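Local coordinates for O-methyltransferase, putative (PDB 3DUW), which probably transfers a methyl group from S-adenosylmethionine to a hydroxyl oxygen of its substrate, and binds the by-product S-adenosylhomocysteine, at residues K155-R158 and P159-I163; R183-G186 and I187-F190. One frame throughout, in Å; residues are numbered along the deposited sequence.

Interaction 1: K155-R158 and P159-I163; sequences KLSR and PGTVI
Thr161 reaches back across a tight turn to Arg158 with both its backbone and its side chain. The turn, type II from Arg158 to Thr161, is closed by Thr161 N donating to Arg158 O at 2.9 Å. A second bond runs beside it: Arg158 N gives its hydrogen to Thr161 OG1 over 2.9 Å, fairly straight at 161°. The threonine hydroxyl can do this because OG1 lies anti to its own carbonyl carbon (chi1 -72°), while Thr161 CG2 packs 3.8 Å from Ser157 CB. OG1 is also hydrogen-bonded to Phe134 O, just before strand 136-139. Gly160 takes the turn corner with positive phi, a conformation suited to a residue without a side chain. The arginine chain runs extended from CG to NE and brings Arg158 NH1 to Pro159 O, 2.6 Å away at the guanidinium edge; that bond is weak, bent to 118°. The stronger hold on the guanidinium is the salt bridge from NE to Asp135, and Ser157 OG bonds to Leu154 O at the end of helix 146-155. This is the alpha-to-beta connection of a Rossmann-like methyltransferase, just before strand 162-166. Because OG1 accepts from Arg158 N and donates to Phe134 O, one buried hydroxyl both closes the turn and ties it to the segment before strand 136-139.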
# COMPACT_ATOMS: atom_id res chain seq x y z
N LYS A 155 -0.47 -11.64 -19.01
CA LYS A 155 -0.96 -12.79 -19.75
C LYS A 155 -1.74 -13.77 -18.87
O LYS A 155 -2.74 -14.34 -19.30
CB LYS A 155 0.23 -13.51 -20.40
CG LYS A 155 -0.14 -14.54 -21.45
CD LYS A 155 1.12 -15.07 -22.13
CE LYS A 155 0.80 -15.95 -23.33
NZ LYS A 155 2.03 -16.41 -24.04
N LEU A 156 -1.30 -13.94 -17.63
CA LEU A 156 -1.94 -14.86 -16.70
C LEU A 156 -2.90 -14.19 -15.72
O LEU A 156 -3.32 -14.80 -14.74
CB LEU A 156 -0.87 -15.63 -15.92
CG LEU A 156 0.14 -16.38 -16.80
CD1 LEU A 156 1.22 -17.00 -15.93
CD2 LEU A 156 -0.58 -17.44 -17.61
N SER A 157 -3.25 -12.94 -16.00
CA SER A 157 -4.15 -12.19 -15.13
C SER A 157 -5.61 -12.21 -15.57
O SER A 157 -5.97 -12.87 -16.55
CB SER A 157 -3.68 -10.73 -15.06
OG SER A 157 -3.89 -10.08 -16.30
N ARG A 158 -6.43 -11.48 -14.83
CA ARG A 158 -7.85 -11.32 -15.12
C ARG A 158 -8.15 -9.86 -14.78
O ARG A 158 -7.38 -9.22 -14.05
CB ARG A 158 -8.71 -12.24 -14.25
CG ARG A 158 -8.72 -11.91 -12.76
CD ARG A 158 -9.83 -12.67 -12.02
NE ARG A 158 -9.83 -12.42 -10.58
CZ ARG A 158 -10.06 -11.24 -10.01
NH1 ARG A 158 -10.31 -10.17 -10.75
NH2 ARG A 158 -10.06 -11.13 -8.69
N PRO A 159 -9.24 -9.30 -15.31
CA PRO A 159 -9.54 -7.91 -14.97
C PRO A 159 -9.65 -7.79 -13.46
O PRO A 159 -10.37 -8.57 -12.82
CB PRO A 159 -10.86 -7.66 -15.68
CG PRO A 159 -10.75 -8.53 -16.90
CD PRO A 159 -10.19 -9.81 -16.32
N GLY A 160 -8.93 -6.84 -12.88
CA GLY A 160 -8.97 -6.67 -11.44
C GLY A 160 -7.75 -7.24 -10.73
O GLY A 160 -7.56 -7.01 -9.55
N THR A 161 -6.92 -7.98 -11.46
CA THR A 161 -5.71 -8.56 -10.87
C THR A 161 -4.80 -7.47 -10.32
O THR A 161 -4.61 -6.42 -10.94
CB THR A 161 -4.92 -9.38 -11.92
OG1 THR A 161 -5.62 -10.59 -12.20
CG2 THR A 161 -3.52 -9.72 -11.40
N VAL A 162 -4.25 -7.73 -9.14
CA VAL A 162 -3.32 -6.81 -8.50
C VAL A 162 -1.90 -7.32 -8.72
O VAL A 162 -1.64 -8.52 -8.57
CB VAL A 162 -3.58 -6.72 -6.98
CG1 VAL A 162 -2.48 -5.89 -6.31
CG2 VAL A 162 -4.94 -6.10 -6.72
N ILE A 163 -1.00 -6.43 -9.10
CA ILE A 163 0.39 -6.79 -9.32
C ILE A 163 1.26 -5.91 -8.42
O ILE A 163 1.15 -4.69 -8.45
CB ILE A 163 0.83 -6.56 -10.78
CG1 ILE A 163 -0.01 -7.43 -11.72
CG2 ILE A 163 2.32 -6.88 -10.94
CD1 ILE A 163 0.21 -7.13 -13.20

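Interaction 2: R183-G186 and I187-F190; sequences RVQG and IRRF
Arg189 folds back along the helix over the carbonyl of Gln185, one turn earlier. Its CB lies 3.5 Å from Gly186 O. CG comes closer to the preceding turn, 3.1 Å from Gln185 O; a chi1 of -64° sets it beside the backbone N, opposite the carbonyl carbon. Bends at chi2 and chi3 then curl the chain, so that CD and NE pass that oxygen at greater range and the guanidinium lies with one face over it. At the tip, NH1 draws alongside the Gln185 amide group, whose plane is only 21° from that of the guanidinium, while NH2 makes a salt bridge with Glu192, one turn further on. All this sits on regular alpha-helix, part of helix 182-196, which follows strand 162-166 in the Rossmann-like fold; Arg189 N donates to Gln185 O at 2.9 Å, and Phe190 N to Gly186 O at 3.0 Å. Arg188 also reaches back, its CG 3.4 Å from Val184 O, and its NH1 is bonded to Val174 O; its side chain also packs on Tyr13 of the second subunit. Ile187 CG1 lies 3.3 Å from Arg183 O of the turn before. On helix 146-155, Asn146 is touched by both Ile187 and Phe190.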
# COMPACT_ATOMS: atom_id res chain seq x y z
N ARG A 183 19.90 -4.71 -12.76
CA ARG A 183 18.67 -4.73 -11.97
C ARG A 183 17.98 -3.37 -12.08
O ARG A 183 16.75 -3.29 -12.13
CB ARG A 183 18.99 -5.07 -10.52
CG ARG A 183 19.58 -6.46 -10.35
CD ARG A 183 20.13 -6.68 -8.96
NE ARG A 183 21.23 -5.76 -8.68
CZ ARG A 183 21.93 -5.76 -7.56
NH1 ARG A 183 21.66 -6.64 -6.60
NH2 ARG A 183 22.91 -4.88 -7.39
N VAL A 184 18.78 -2.31 -12.10
CA VAL A 184 18.24 -0.96 -12.23
C VAL A 184 17.64 -0.80 -13.63
O VAL A 184 16.56 -0.24 -13.80
CB VAL A 184 19.33 0.11 -12.00
CG1 VAL A 184 18.80 1.49 -12.37
CG2 VAL A 184 19.78 0.10 -10.55
N GLN A 185 18.35 -1.27 -14.65
CA GLN A 185 17.85 -1.16 -16.01
C GLN A 185 16.56 -1.98 -16.14
O GLN A 185 15.60 -1.53 -16.77
CB GLN A 185 18.90 -1.63 -17.02
CG GLN A 185 20.16 -0.76 -17.03
CD GLN A 185 19.88 0.68 -17.46
OE1 GLN A 185 20.69 1.57 -17.22
NE2 GLN A 185 18.75 0.90 -18.11
N GLY A 186 16.54 -3.17 -15.54
CA GLY A 186 15.35 -4.00 -15.60
C GLY A 186 14.14 -3.31 -14.99
O GLY A 186 13.04 -3.39 -15.54
N ILE A 187 14.33 -2.64 -13.86
CA ILE A 187 13.22 -1.94 -13.22
C ILE A 187 12.75 -0.77 -14.08
O ILE A 187 11.56 -0.52 -14.18
CB ILE A 187 13.61 -1.46 -11.80
CG1 ILE A 187 13.75 -2.67 -10.86
CG2 ILE A 187 12.59 -0.47 -11.28
CD1 ILE A 187 12.49 -3.51 -10.75
N ARG A 188 13.68 -0.05 -14.70
CA ARG A 188 13.29 1.06 -15.55
C ARG A 188 12.48 0.55 -16.75
O ARG A 188 11.49 1.17 -17.14
CB ARG A 188 14.53 1.84 -16.02
CG ARG A 188 15.15 2.69 -14.90
CD ARG A 188 16.44 3.38 -15.36
NE ARG A 188 16.23 4.26 -16.50
CZ ARG A 188 15.74 5.49 -16.42
NH1 ARG A 188 15.40 6.01 -15.25
NH2 ARG A 188 15.58 6.21 -17.53
N ARG A 189 12.88 -0.59 -17.32
CA ARG A 189 12.17 -1.19 -18.45
C ARG A 189 10.74 -1.54 -17.99
O ARG A 189 9.78 -1.43 -18.76
CB ARG A 189 12.87 -2.48 -18.91
CG ARG A 189 14.28 -2.32 -19.46
CD ARG A 189 14.29 -1.51 -20.75
NE ARG A 189 14.31 -0.08 -20.48
CZ ARG A 189 15.34 0.57 -19.96
NH1 ARG A 189 16.45 -0.09 -19.64
NH2 ARG A 189 15.27 1.87 -19.74
N PHE A 190 10.64 -1.98 -16.74
CA PHE A 190 9.37 -2.36 -16.11
C PHE A 190 8.42 -1.15 -16.03
O PHE A 190 7.27 -1.24 -16.44
CB PHE A 190 9.70 -2.93 -14.73
CG PHE A 190 8.52 -3.41 -13.93
CD1 PHE A 190 7.56 -4.26 -14.48
CD2 PHE A 190 8.42 -3.09 -12.58
CE1 PHE A 190 6.52 -4.78 -13.69
CE2 PHE A 190 7.39 -3.60 -11.79
CZ PHE A 190 6.44 -4.44 -12.34

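Interactions 1 and 2 come in series along the chain: residues 155-163 run from the end of helix 146-155 through a turn into strand 162-166, and helix 182-196, which carries residues 183-190, follows. Their centres lie 21 Å apart and their nearest atoms about 5 Å, without touching. Helix 146-155 connects them, since it ends at interaction 1 and its start, at Asn146 and Pro147, packs against interaction 2. The side chain of Tyr149, which binds S-adenosylhomocysteine, is about 12 Å from that of Ser157. The side chain of Phe190 is about 7 Å from that of Tyr149. The side chain of Arg183 is about 9 Å from the bound S-adenosylhomocysteine and about 7 Å from that of Asp142, another residue that binds it.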